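Local coordinates for protein glutathione S-transferase delta (PDB 3VK9) that probably catalyses the conjugation of glutathione to electrophilic compounds, as a homodimeric transferase of the delta class, at residues Thr105-Phe110 with Ile162-Ser167; Ser111-Pro116 with Ala127-Val132; Lys131-Leu136 with Ser171-Lys176; Ser167-Asp172 with Lys201-Phe206. All coordinates share one frame; numbering follows the deposited sequence.

Interaction 1 of 4, residues Thr105-Phe110 with Ile162-Ser167; sequences TLYQRF and IASVSS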
loop_
_atom_site.group_PDB
_atom_site.type_symbol
_atom_site.label_atom_id
_atom_site.label_comp_id
_atom_site.label_asym_id
_atom_site.label_seq_id
_atom_site.Cartn_x
_atom_site.Cartn_y
_atom_site.Cartn_z
ATOM N N THR A 105 -2.063 0.473 6.914
ATOM C CA THR A 105 -2.448 0.801 8.273
ATOM C C THR A 105 -3.752 0.142 8.705
ATOM O O THR A 105 -3.737 -0.740 9.561
ATOM C CB THR A 105 -2.536 2.329 8.490
ATOM O OG1 THR A 105 -1.256 2.921 8.212
ATOM C CG2 THR A 105 -2.946 2.657 9.936
ATOM N N LEU A 106 -4.873 0.548 8.115
ATOM C CA LEU A 106 -6.164 0.069 8.596
ATOM C C LEU A 106 -6.321 -1.433 8.397
ATOM O O LEU A 106 -6.527 -2.183 9.359
ATOM C CB LEU A 106 -7.333 0.838 7.962
ATOM C CG LEU A 106 -8.646 0.688 8.742
ATOM C CD1 LEU A 106 -9.344 2.023 8.888
ATOM C CD2 LEU A 106 -9.578 -0.362 8.119
ATOM N N TYR A 107 -6.210 -1.885 7.160
ATOM C CA TYR A 107 -6.445 -3.294 6.917
ATOM C C TYR A 107 -5.308 -4.153 7.476
ATOM O O TYR A 107 -5.528 -5.253 7.970
ATOM C CB TYR A 107 -6.720 -3.588 5.436
ATOM C CG TYR A 107 -7.135 -5.023 5.247
ATOM C CD1 TYR A 107 -8.437 -5.419 5.491
ATOM C CD2 TYR A 107 -6.217 -5.987 4.881
ATOM C CE1 TYR A 107 -8.822 -6.744 5.357
ATOM C CE2 TYR A 107 -6.595 -7.323 4.744
ATOM C CZ TYR A 107 -7.902 -7.687 4.981
ATOM O OH TYR A 107 -8.289 -9.002 4.843
ATOM N N GLN A 108 -4.093 -3.630 7.445
ATOM C CA GLN A 108 -2.966 -4.355 8.012
ATOM C C GLN A 108 -3.185 -4.597 9.499
ATOM O O GLN A 108 -2.975 -5.695 9.993
ATOM C CB GLN A 108 -1.661 -3.585 7.788
ATOM C CG GLN A 108 -0.439 -4.324 8.279
ATOM C CD GLN A 108 -0.224 -5.627 7.524
ATOM O OE1 GLN A 108 -0.028 -5.631 6.301
ATOM N NE2 GLN A 108 -0.282 -6.744 8.247
ATOM N N ARG A 109 -3.609 -3.562 10.209
ATOM C CA ARG A 109 -3.798 -3.673 11.643
ATOM C C ARG A 109 -4.927 -4.625 11.946
ATOM O O ARG A 109 -4.819 -5.439 12.863
ATOM C CB ARG A 109 -4.043 -2.298 12.271
ATOM C CG ARG A 109 -2.767 -1.488 12.302
ATOM C CD ARG A 109 -2.983 -0.077 12.760
ATOM N NE ARG A 109 -1.718 0.641 12.756
ATOM C CZ ARG A 109 -1.492 1.739 13.461
ATOM N NH1 ARG A 109 -2.448 2.222 14.235
ATOM N NH2 ARG A 109 -0.310 2.339 13.403
ATOM N N PHE A 110 -5.997 -4.529 11.158
ATOM C CA PHE A 110 -7.137 -5.413 11.324
ATOM C C PHE A 110 -6.739 -6.853 11.080
ATOM O O PHE A 110 -7.045 -7.719 11.875
ATOM C CB PHE A 110 -8.301 -5.042 10.399
ATOM C CG PHE A 110 -9.406 -6.081 10.378
ATOM C CD1 PHE A 110 -10.222 -6.270 11.485
ATOM C CD2 PHE A 110 -9.607 -6.887 9.257
ATOM C CE1 PHE A 110 -11.245 -7.239 11.478
ATOM C CE2 PHE A 110 -10.615 -7.853 9.242
ATOM C CZ PHE A 110 -11.438 -8.026 10.356
ATOM N N ILE A 162 -14.125 0.912 2.443
ATOM C CA ILE A 162 -15.340 0.352 2.984
ATOM C C ILE A 162 -15.300 -1.164 2.920
ATOM O O ILE A 162 -15.782 -1.826 3.823
ATOM C CB ILE A 162 -16.651 0.958 2.401
ATOM C CG1 ILE A 162 -17.811 0.662 3.366
ATOM C CG2 ILE A 162 -16.949 0.406 1.025
ATOM C CD1 ILE A 162 -19.002 1.567 3.213
ATOM N N ALA A 163 -14.665 -1.722 1.886
ATOM C CA ALA A 163 -14.507 -3.169 1.827
ATOM C C ALA A 163 -13.712 -3.663 3.037
ATOM O O ALA A 163 -14.042 -4.698 3.632
ATOM C CB ALA A 163 -13.840 -3.605 0.528
ATOM N N SER A 164 -12.673 -2.918 3.407
ATOM C CA SER A 164 -11.909 -3.232 4.625
ATOM C C SER A 164 -12.736 -3.031 5.905
ATOM O O SER A 164 -12.957 -3.979 6.665
ATOM C CB SER A 164 -10.641 -2.383 4.687
ATOM O OG SER A 164 -9.815 -2.654 3.576
ATOM N N VAL A 165 -13.195 -1.801 6.130
ATOM C CA VAL A 165 -13.973 -1.457 7.332
ATOM C C VAL A 165 -15.182 -2.356 7.570
ATOM O O VAL A 165 -15.429 -2.786 8.702
ATOM C CB VAL A 165 -14.458 0.018 7.342
ATOM C CG1 VAL A 165 -15.365 0.258 8.546
ATOM C CG2 VAL A 165 -13.270 0.999 7.352
ATOM N N SER A 166 -15.937 -2.647 6.513
ATOM C CA SER A 166 -17.069 -3.565 6.660
ATOM C C SER A 166 -16.642 -4.942 7.207
ATOM O O SER A 166 -17.337 -5.527 8.040
ATOM C CB SER A 166 -17.875 -3.684 5.348
ATOM O OG SER A 166 -17.149 -4.342 4.311
ATOM N N SER A 167 -15.494 -5.450 6.759
ATOM C CA SER A 167 -15.006 -6.733 7.261
ATOM C C SER A 167 -14.914 -6.781 8.799
ATOM O O SER A 167 -14.966 -7.858 9.390
ATOM C CB SER A 167 -13.646 -7.081 6.650
ATOM O OG SER A 167 -13.661 -6.889 5.257
#
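Ser164 faces Leu106 and Tyr107 where helix 156-167 packs against helix 89-119 inside the all-helical C-terminal domain of the glutathione transferase fold. The two segments run in the same general direction, 30° apart, and their axes approach to 9.8 Å. Tyr107 CG stands anti to the backbone N (chi1 -173°), and Tyr107 CD1 lies 3.6 Å from Ser164 OG, an approach oblique to the ring. No hydrogen bond joins them: the buried serine hydroxyl pairs with Asp102 on the tyrosine's own helix, and the tyrosine hydroxyl pairs with Tyr115. Val165 follows. Its CB is directed away from helix 89-119, yet CG2 still lies 4.0 Å from Leu106 CD2, a contact that is less certain because Leu106 was modelled in two conformers. One turn on from Ser164, Ser167 meets the ring of Phe110 with its CB and its carbonyl group, Ser167 CB lying 4.1 Å from Phe110 CE2 and Ser167 O 3.7 Å from Phe110 CZ. The serine hydroxyl takes no part in this packing. Shared with Arg15, it is turned back along its own helix, where Ser167 OG donates to Ala163 O at 2.8 Å, within the carbonyl plane.

Interaction 2 of 4, residues Ser111-Pro116 with Ala127-Val132; sequences SDYFYP and AKNEKV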
loop_
_atom_site.group_PDB
_atom_site.type_symbol
_atom_site.label_atom_id
_atom_site.label_comp_id
_atom_site.label_asym_id
_atom_site.label_seq_id
_atom_site.Cartn_x
_atom_site.Cartn_y
_atom_site.Cartn_z
ATOM N N SER A 111 -6.074 -7.090 9.957
ATOM C CA SER A 111 -5.515 -8.392 9.639
ATOM C C SER A 111 -4.681 -8.928 10.808
ATOM O O SER A 111 -4.882 -10.069 11.256
ATOM C CB SER A 111 -4.664 -8.282 8.368
ATOM O OG SER A 111 -4.090 -9.526 8.033
ATOM N N ASP A 112 -3.761 -8.108 11.316
ATOM C CA ASP A 112 -2.864 -8.538 12.402
ATOM C C ASP A 112 -3.625 -8.943 13.654
ATOM O O ASP A 112 -3.245 -9.880 14.373
ATOM C CB ASP A 112 -1.842 -7.449 12.753
ATOM C CG ASP A 112 -0.761 -7.299 11.692
ATOM O OD1 ASP A 112 -0.671 -8.175 10.800
ATOM O OD2 ASP A 112 0.000 -6.307 11.752
ATOM N N TYR A 113 -4.711 -8.227 13.909
ATOM C CA TYR A 113 -5.513 -8.444 15.098
ATOM C C TYR A 113 -6.412 -9.669 14.966
ATOM O O TYR A 113 -6.506 -10.492 15.884
ATOM C CB TYR A 113 -6.389 -7.207 15.347
ATOM C CG TYR A 113 -7.419 -7.420 16.423
ATOM C CD1 TYR A 113 -7.030 -7.648 17.738
ATOM C CD2 TYR A 113 -8.782 -7.383 16.132
ATOM C CE1 TYR A 113 -7.962 -7.844 18.738
ATOM C CE2 TYR A 113 -9.727 -7.572 17.133
ATOM C CZ TYR A 113 -9.308 -7.801 18.432
ATOM O OH TYR A 113 -10.230 -7.993 19.447
ATOM N N PHE A 114 -7.060 -9.777 13.808
ATOM C CA PHE A 114 -8.179 -10.702 13.607
ATOM C C PHE A 114 -7.828 -12.100 13.088
ATOM O O PHE A 114 -8.369 -13.091 13.569
ATOM C CB PHE A 114 -9.218 -10.053 12.687
ATOM C CG PHE A 114 -10.568 -10.723 12.720
ATOM C CD1 PHE A 114 -11.165 -11.042 13.919
ATOM C CD2 PHE A 114 -11.244 -11.019 11.545
ATOM C CE1 PHE A 114 -12.414 -11.653 13.950
ATOM C CE2 PHE A 114 -12.491 -11.621 11.569
ATOM C CZ PHE A 114 -13.072 -11.938 12.768
ATOM N N TYR A 115 -6.945 -12.186 12.095
ATOM C CA TYR A 115 -6.723 -13.461 11.413
ATOM C C TYR A 115 -5.966 -14.508 12.237
ATOM O O TYR A 115 -6.174 -15.705 12.049
ATOM C CB TYR A 115 -6.096 -13.249 10.030
ATOM C CG TYR A 115 -7.031 -12.559 9.048
ATOM C CD1 TYR A 115 -8.394 -12.833 9.039
ATOM C CD2 TYR A 115 -6.554 -11.633 8.136
ATOM C CE1 TYR A 115 -9.253 -12.203 8.141
ATOM C CE2 TYR A 115 -7.401 -11.001 7.234
ATOM C CZ TYR A 115 -8.750 -11.287 7.244
ATOM O OH TYR A 115 -9.594 -10.657 6.350
ATOM N N PRO A 116 -5.089 -14.067 13.152
ATOM C CA PRO A 116 -4.562 -15.032 14.121
ATOM C C PRO A 116 -5.678 -15.686 14.942
ATOM O O PRO A 116 -5.577 -16.872 15.257
ATOM C CB PRO A 116 -3.682 -14.170 15.029
ATOM C CG PRO A 116 -3.221 -13.059 14.141
ATOM C CD PRO A 116 -4.382 -12.773 13.220
ATOM N N ALA A 127 -3.351 -5.191 22.828
ATOM C CA ALA A 127 -2.493 -4.228 22.145
ATOM C C ALA A 127 -2.810 -4.138 20.640
ATOM O O ALA A 127 -2.953 -3.042 20.089
ATOM C CB ALA A 127 -1.017 -4.556 22.394
ATOM N N LYS A 128 -2.939 -5.284 19.977
ATOM C CA LYS A 128 -3.325 -5.278 18.571
ATOM C C LYS A 128 -4.727 -4.674 18.384
ATOM O O LYS A 128 -4.982 -3.998 17.392
ATOM C CB LYS A 128 -3.219 -6.676 17.963
ATOM C CG LYS A 128 -1.792 -7.197 17.859
ATOM C CD LYS A 128 -1.768 -8.676 17.460
ATOM C CE LYS A 128 -0.357 -9.267 17.482
ATOM N NZ LYS A 128 0.599 -8.491 16.639
ATOM N N ASN A 129 -5.623 -4.899 19.347
ATOM C CA ASN A 129 -6.943 -4.261 19.323
ATOM C C ASN A 129 -6.780 -2.749 19.306
ATOM O O ASN A 129 -7.358 -2.059 18.466
ATOM C CB ASN A 129 -7.785 -4.670 20.534
ATOM C CG ASN A 129 -9.211 -4.118 20.473
ATOM O OD1 ASN A 129 -9.425 -2.900 20.458
ATOM N ND2 ASN A 129 -10.192 -5.016 20.442
ATOM N N GLU A 130 -5.971 -2.239 20.232
ATOM C CA GLU A 130 -5.725 -0.804 20.315
ATOM C C GLU A 130 -5.153 -0.203 19.022
ATOM O O GLU A 130 -5.495 0.919 18.647
ATOM C CB GLU A 130 -4.839 -0.473 21.522
ATOM C CG GLU A 130 -5.596 -0.533 22.843
ATOM C CD GLU A 130 -6.863 0.324 22.835
ATOM O OE1 GLU A 130 -7.908 -0.165 23.316
ATOM O OE2 GLU A 130 -6.813 1.483 22.350
ATOM N N LYS A 131 -4.296 -0.950 18.336
ATOM C CA LYS A 131 -3.745 -0.466 17.078
ATOM C C LYS A 131 -4.867 -0.295 16.047
ATOM O O LYS A 131 -4.850 0.643 15.249
ATOM C CB LYS A 131 -2.645 -1.401 16.564
ATOM C CG LYS A 131 -1.335 -1.308 17.346
ATOM C CD LYS A 131 -0.230 -0.717 16.478
ATOM C CE LYS A 131 0.930 -0.170 17.326
ATOM N NZ LYS A 131 0.641 1.174 17.925
ATOM N N VAL A 132 -5.844 -1.195 16.067
ATOM C CA VAL A 132 -6.999 -1.038 15.190
ATOM C C VAL A 132 -7.827 0.193 15.594
ATOM O O VAL A 132 -8.267 0.954 14.733
ATOM C CB VAL A 132 -7.907 -2.283 15.185
ATOM C CG1 VAL A 132 -9.126 -2.035 14.297
ATOM C CG2 VAL A 132 -7.138 -3.495 14.707
HETATM O O HOH W 1 -0.519 -10.539 14.510
#
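The carbonyl of Asp112 faces the aliphatic arm of Lys128, its O lying 3.6 Å from Lys128 CD. A water donates to Asp112 O at 2.8 Å and accepts a weak bond from Lys128 NZ, so the lysine ammonium is tied to the backbone only indirectly. The carboxylate of Asp112 is engaged by Gln108 and does not touch the lysine. Tyr113 has the largest share of the contact. Its CG, anti to the backbone N (chi1 171°), stands off the helix; the ring beyond lies alongside Asn129, with Asn129 CA over one face, a CH-pi contact of 4.1 Å to the ring centroid. The asparagine side chain points the same way as the ring, its amide plane turned 79° from it, and Asn129 ND2 donates to Tyr113 OH at 3.1 Å (147° at the hydrogen). Asp172 also bonds this hydroxyl, while Gln133 holds Asn129 OD1 and fixes the amide. At the root of the ring, Tyr113 CB rests 3.8 Å from Val132 CG2. A phenylalanine in place of Tyr113 would probably leave Asn129 ND2 and the carboxylate of Asp172 each without this partner. Helices 89-119 and 126-142, successive in the C-terminal domain, are thus joined near the connection between them, with the loop carrying Ile173 beside the Tyr113 ring and helix 195-213 packed against neighbouring Phe114.

Interaction 3 of 4, residues Lys131-Leu136 with Ser171-Lys176; sequences KVQEAL and SDIDFK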
loop_
_atom_site.group_PDB
_atom_site.type_symbol
_atom_site.label_atom_id
_atom_site.label_comp_id
_atom_site.label_asym_id
_atom_site.label_seq_id
_atom_site.Cartn_x
_atom_site.Cartn_y
_atom_site.Cartn_z
ATOM N N LYS A 131 -4.296 -0.950 18.336
ATOM C CA LYS A 131 -3.745 -0.466 17.078
ATOM C C LYS A 131 -4.867 -0.295 16.047
ATOM O O LYS A 131 -4.850 0.643 15.249
ATOM C CB LYS A 131 -2.645 -1.401 16.564
ATOM C CG LYS A 131 -1.335 -1.308 17.346
ATOM C CD LYS A 131 -0.230 -0.717 16.478
ATOM C CE LYS A 131 0.930 -0.170 17.326
ATOM N NZ LYS A 131 0.641 1.174 17.925
ATOM N N VAL A 132 -5.844 -1.195 16.067
ATOM C CA VAL A 132 -6.999 -1.038 15.190
ATOM C C VAL A 132 -7.827 0.193 15.594
ATOM O O VAL A 132 -8.267 0.954 14.733
ATOM C CB VAL A 132 -7.907 -2.283 15.185
ATOM C CG1 VAL A 132 -9.126 -2.035 14.297
ATOM C CG2 VAL A 132 -7.138 -3.495 14.707
ATOM N N GLN A 133 -8.033 0.382 16.900
ATOM C CA GLN A 133 -8.765 1.556 17.379
ATOM C C GLN A 133 -8.079 2.827 16.861
ATOM O O GLN A 133 -8.743 3.761 16.411
ATOM C CB GLN A 133 -8.854 1.585 18.918
ATOM C CG GLN A 133 -9.488 0.323 19.547
ATOM C CD GLN A 133 -10.965 0.141 19.181
ATOM O OE1 GLN A 133 -11.630 1.083 18.747
ATOM N NE2 GLN A 133 -11.481 -1.078 19.361
ATOM N N GLU A 134 -6.749 2.863 16.926
ATOM C CA GLU A 134 -6.013 4.050 16.479
ATOM C C GLU A 134 -6.164 4.266 14.967
ATOM O O GLU A 134 -6.186 5.398 14.491
ATOM C CB GLU A 134 -4.525 3.952 16.840
ATOM C CG GLU A 134 -4.239 3.814 18.321
ATOM C CD GLU A 134 -2.780 3.459 18.609
ATOM O OE1 GLU A 134 -2.008 3.228 17.643
ATOM O OE2 GLU A 134 -2.411 3.413 19.808
ATOM N N ALA A 135 -6.239 3.184 14.203
ATOM C CA ALA A 135 -6.457 3.340 12.771
ATOM C C ALA A 135 -7.843 3.963 12.524
ATOM O O ALA A 135 -8.009 4.843 11.682
ATOM C CB ALA A 135 -6.324 2.023 12.077
ATOM N N LEU A 136 -8.827 3.514 13.291
ATOM C CA LEU A 136 -10.181 4.031 13.174
ATOM C C LEU A 136 -10.280 5.482 13.628
ATOM O O LEU A 136 -11.056 6.253 13.077
ATOM C CB LEU A 136 -11.152 3.159 13.977
ATOM C CG LEU A 136 -11.541 1.803 13.369
ATOM C CD1 LEU A 136 -12.241 0.893 14.403
ATOM C CD2 LEU A 136 -12.419 2.003 12.141
ATOM N N SER A 171 -15.886 -9.207 13.485
ATOM C CA SER A 171 -15.064 -9.247 14.693
ATOM C C SER A 171 -15.730 -8.472 15.819
ATOM O O SER A 171 -16.880 -8.067 15.712
ATOM C CB SER A 171 -13.711 -8.590 14.424
ATOM O OG SER A 171 -13.891 -7.184 14.279
ATOM N N ASP A 172 -14.973 -8.242 16.885
ATOM C CA ASP A 172 -15.475 -7.497 18.030
ATOM C C ASP A 172 -15.062 -6.019 18.032
ATOM O O ASP A 172 -15.169 -5.337 19.051
ATOM C CB ASP A 172 -15.075 -8.186 19.345
ATOM C CG ASP A 172 -13.576 -8.107 19.630
ATOM O OD1 ASP A 172 -12.799 -7.688 18.753
ATOM O OD2 ASP A 172 -13.174 -8.488 20.745
ATOM N N ILE A 173 -14.604 -5.517 16.890
ATOM C CA ILE A 173 -14.259 -4.108 16.799
ATOM C C ILE A 173 -15.499 -3.287 16.465
ATOM O O ILE A 173 -16.075 -3.401 15.373
ATOM C CB ILE A 173 -13.166 -3.848 15.749
ATOM C CG1 ILE A 173 -11.890 -4.625 16.094
ATOM C CG2 ILE A 173 -12.863 -2.372 15.661
ATOM C CD1 ILE A 173 -11.245 -4.219 17.411
ATOM N N ASP A 174 -15.919 -2.463 17.415
ATOM C CA ASP A 174 -17.096 -1.627 17.233
ATOM C C ASP A 174 -16.668 -0.335 16.543
ATOM O O ASP A 174 -16.327 0.632 17.212
ATOM C CB ASP A 174 -17.721 -1.309 18.600
ATOM C CG ASP A 174 -18.980 -0.473 18.487
ATOM O OD1 ASP A 174 -19.550 -0.418 17.379
ATOM O OD2 ASP A 174 -19.407 0.121 19.501
ATOM N N PHE A 175 -16.664 -0.318 15.213
ATOM C CA PHE A 175 -16.172 0.860 14.487
ATOM C C PHE A 175 -17.215 1.963 14.404
ATOM O O PHE A 175 -16.890 3.126 14.171
ATOM C CB PHE A 175 -15.663 0.509 13.083
ATOM C CG PHE A 175 -16.691 -0.159 12.201
ATOM C CD1 PHE A 175 -16.816 -1.540 12.182
ATOM C CD2 PHE A 175 -17.518 0.592 11.387
ATOM C CE1 PHE A 175 -17.768 -2.159 11.363
ATOM C CE2 PHE A 175 -18.472 -0.011 10.572
ATOM C CZ PHE A 175 -18.591 -1.391 10.550
ATOM N N LYS A 176 -18.476 1.595 14.569
ATOM C CA LYS A 176 -19.537 2.591 14.531
ATOM C C LYS A 176 -19.506 3.546 15.725
ATOM O O LYS A 176 -20.210 4.569 15.720
ATOM C CB LYS A 176 -20.900 1.917 14.406
ATOM C CG LYS A 176 -21.166 1.381 13.004
ATOM C CD LYS A 176 -22.553 0.750 12.912
ATOM C CE LYS A 176 -22.850 0.223 11.509
ATOM N NZ LYS A 176 -24.255 -0.296 11.412
HETATM O O HOH W 2 -14.396 -1.865 19.891
#
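Leu136 and Ile173 supply much of the apolar packing, Leu136 CD1 lying 3.6 Å from Ile173 CG2 as the two side chains pass obliquely. Ile173 CG2 also lies 4.0 Å from Val132 CG1. Leu136 turns both its methyls to Phe175, CD1 and CD2 each 3.7 Å from Phe175 CB. The phenyl ring itself leads away from this helix. Its CG sits between the backbone N and the carbonyl carbon (chi1 58°); the ring meets that of Tyr185 edge to face and packs on Val165. These contacts lay the irregular connection between helices 156-167 and 179-191 across helix 126-142, within the helical C-terminal domain of the transferase. Among the polar groups, Gln133 is the one that bridges the two segments. The Gln133 and Ile173 chains run antiparallel past one another, Gln133 NE2 lying 3.7 Å from Ile173 CD1. A water accepts from Gln133 NE2 at 3.1 Å and from Asp174 N at 3.0 Å, linking the helix to the loop backbone at the centre of an inverse gamma turn. Asn129 also bonds NE2, and Tyr178 bonds Gln133 OE1, so both ends of the amide are held. Within the loop, Ser171 OG accepts from Ile173 N at 3.2 Å, nearly straight at 168°, forming an ST turn that ends at the isoleucine's own N-H.

Interaction 4 of 4, residues Ser167-Asp172 with Lys201-Phe206; sequences SLEASD and KGLEAF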
loop_
_atom_site.group_PDB
_atom_site.type_symbol
_atom_site.label_atom_id
_atom_site.label_comp_id
_atom_site.label_asym_id
_atom_site.label_seq_id
_atom_site.Cartn_x
_atom_site.Cartn_y
_atom_site.Cartn_z
ATOM N N SER A 167 -15.494 -5.450 6.759
ATOM C CA SER A 167 -15.006 -6.733 7.261
ATOM C C SER A 167 -14.914 -6.781 8.799
ATOM O O SER A 167 -14.966 -7.858 9.390
ATOM C CB SER A 167 -13.646 -7.081 6.650
ATOM O OG SER A 167 -13.661 -6.889 5.257
ATOM N N LEU A 168 -14.784 -5.618 9.441
ATOM C CA LEU A 168 -14.694 -5.553 10.903
ATOM C C LEU A 168 -15.976 -6.022 11.594
ATOM O O LEU A 168 -15.963 -6.330 12.782
ATOM C CB LEU A 168 -14.378 -4.119 11.368
ATOM C CG LEU A 168 -12.919 -3.675 11.482
ATOM C CD1 LEU A 168 -12.204 -3.890 10.161
ATOM C CD2 LEU A 168 -12.832 -2.205 11.904
ATOM N N GLU A 169 -17.085 -6.051 10.859
ATOM C CA GLU A 169 -18.347 -6.528 11.422
ATOM C C GLU A 169 -18.277 -8.017 11.777
ATOM O O GLU A 169 -19.114 -8.527 12.505
ATOM C CB GLU A 169 -19.516 -6.274 10.458
ATOM C CG GLU A 169 -19.818 -4.806 10.176
ATOM C CD GLU A 169 -21.081 -4.641 9.336
ATOM O OE1 GLU A 169 -21.666 -5.670 8.956
ATOM O OE2 GLU A 169 -21.495 -3.502 9.056
ATOM N N ALA A 170 -17.278 -8.717 11.258
ATOM C CA ALA A 170 -17.113 -10.124 11.593
ATOM C C ALA A 170 -16.392 -10.303 12.928
ATOM O O ALA A 170 -16.305 -11.406 13.438
ATOM C CB ALA A 170 -16.381 -10.857 10.483
ATOM N N SER A 171 -15.886 -9.207 13.485
ATOM C CA SER A 171 -15.064 -9.247 14.693
ATOM C C SER A 171 -15.730 -8.472 15.819
ATOM O O SER A 171 -16.880 -8.067 15.712
ATOM C CB SER A 171 -13.711 -8.590 14.424
ATOM O OG SER A 171 -13.891 -7.184 14.279
ATOM N N ASP A 172 -14.973 -8.242 16.885
ATOM C CA ASP A 172 -15.475 -7.497 18.030
ATOM C C ASP A 172 -15.062 -6.019 18.032
ATOM O O ASP A 172 -15.169 -5.337 19.051
ATOM C CB ASP A 172 -15.075 -8.186 19.345
ATOM C CG ASP A 172 -13.576 -8.107 19.630
ATOM O OD1 ASP A 172 -12.799 -7.688 18.753
ATOM O OD2 ASP A 172 -13.174 -8.488 20.745
ATOM N N LYS A 201 -23.108 -8.996 -0.077
ATOM C CA LYS A 201 -23.190 -10.424 -0.340
ATOM C C LYS A 201 -21.891 -11.114 0.102
ATOM O O LYS A 201 -21.914 -12.016 0.931
ATOM C CB LYS A 201 -23.456 -10.667 -1.826
ATOM C CG LYS A 201 -23.649 -12.136 -2.175
ATOM C CD LYS A 201 -24.027 -12.315 -3.637
ATOM C CE LYS A 201 -24.168 -13.796 -3.981
ATOM N NZ LYS A 201 -24.541 -14.010 -5.406
ATOM N N GLY A 202 -20.763 -10.675 -0.440
ATOM C CA GLY A 202 -19.473 -11.211 -0.030
ATOM C C GLY A 202 -19.172 -11.076 1.462
ATOM O O GLY A 202 -18.631 -11.996 2.076
ATOM N N LEU A 203 -19.511 -9.929 2.048
ATOM C CA LEU A 203 -19.319 -9.711 3.481
ATOM C C LEU A 203 -20.027 -10.812 4.261
ATOM O O LEU A 203 -19.516 -11.334 5.267
ATOM C CB LEU A 203 -19.859 -8.337 3.892
ATOM C CG LEU A 203 -19.746 -7.930 5.368
ATOM C CD1 LEU A 203 -18.296 -8.041 5.872
ATOM C CD2 LEU A 203 -20.316 -6.538 5.612
ATOM N N GLU A 204 -21.210 -11.183 3.778
ATOM C CA GLU A 204 -21.985 -12.226 4.428
ATOM C C GLU A 204 -21.248 -13.557 4.366
ATOM O O GLU A 204 -21.240 -14.296 5.349
ATOM C CB GLU A 204 -23.379 -12.349 3.802
ATOM C CG GLU A 204 -24.358 -13.176 4.621
ATOM C CD GLU A 204 -24.622 -12.582 6.001
ATOM O OE1 GLU A 204 -24.546 -11.341 6.148
ATOM O OE2 GLU A 204 -24.903 -13.363 6.940
ATOM N N ALA A 205 -20.635 -13.856 3.217
ATOM C CA ALA A 205 -19.874 -15.094 3.038
ATOM C C ALA A 205 -18.683 -15.142 3.997
ATOM O O ALA A 205 -18.389 -16.180 4.590
ATOM C CB ALA A 205 -19.387 -15.206 1.603
ATOM N N PHE A 206 -18.002 -14.006 4.126
ATOM C CA PHE A 206 -16.883 -13.833 5.054
ATOM C C PHE A 206 -17.313 -14.091 6.505
ATOM O O PHE A 206 -16.644 -14.827 7.231
ATOM C CB PHE A 206 -16.298 -12.416 4.898
ATOM C CG PHE A 206 -15.180 -12.089 5.871
ATOM C CD1 PHE A 206 -13.954 -12.730 5.788
ATOM C CD2 PHE A 206 -15.351 -11.115 6.839
ATOM C CE1 PHE A 206 -12.925 -12.424 6.679
ATOM C CE2 PHE A 206 -14.334 -10.803 7.732
ATOM C CZ PHE A 206 -13.117 -11.455 7.651
#
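The ring of Phe206 receives Ser167 O at its edge, near the ring plane, with O 3.4 Å from CE2. Ala170 CB approaches the same part of the ring obliquely, also 3.4 Å from Phe206 CE2. CG of Phe206 stands anti to the backbone N (chi1 177°), which points CG off helix 195-213; the ring beyond it reaches these two residues. Phe114 and Tyr115 of helix 89-119 also touch this ring, Tyr115 near CE1. An alanine at Phe206 would probably open a gap beside Ser167 O and Ala170 CB, because the ring atoms that fill it would be absent. The other flat group, the carboxylate of Glu169, sets OE1 3.7 Å from Leu203 CD2, the two side chains crossing at about a right angle. Its charge is met by others: OE1 forms a salt bridge with Lys207, and OE2 is bonded to the hydroxyl of Tyr185. Leu203 uses its second methyl against the backbone, CD1 lying 3.8 Å from Ser167 CA. The chain from 168 to 170 forms a short 3-10 turn. In it Ala170 N donates to Ser167 O, so the oxygen that touches the phenylalanine edge also has a backbone partner. Leu168 O is held twice, by Ser171 N and by Ser171 OG at 2.7 Å. This is structural packing of the helical C-terminal domain of a glutathione transferase: the last helix, 195-213, packs against the connection that follows helix 156-167.

From the N terminus, helix 89-119 opens interaction 1 and then, directly afterwards, interaction 2. Interaction 2 closes first, with ten residues between its segments, and so lies within the longer loop that interaction 1 closes at helix 156-167. Interaction 3 starts on Lys131 and Val132, where interaction 2 ends, and runs past the close of interaction 1 to residues 171-176, so interactions 1 and 3 cross. Interaction 4 takes up Ser167 from interaction 1, shares Ser171 and Asp172 with interaction 3, and closes on helix 195-213. Interactions 1 and 2 join helix 89-119 to helices 156-167 and 126-142; interactions 3 and 4 fix the loop after helix 156-167 to helices 126-142 and 195-213.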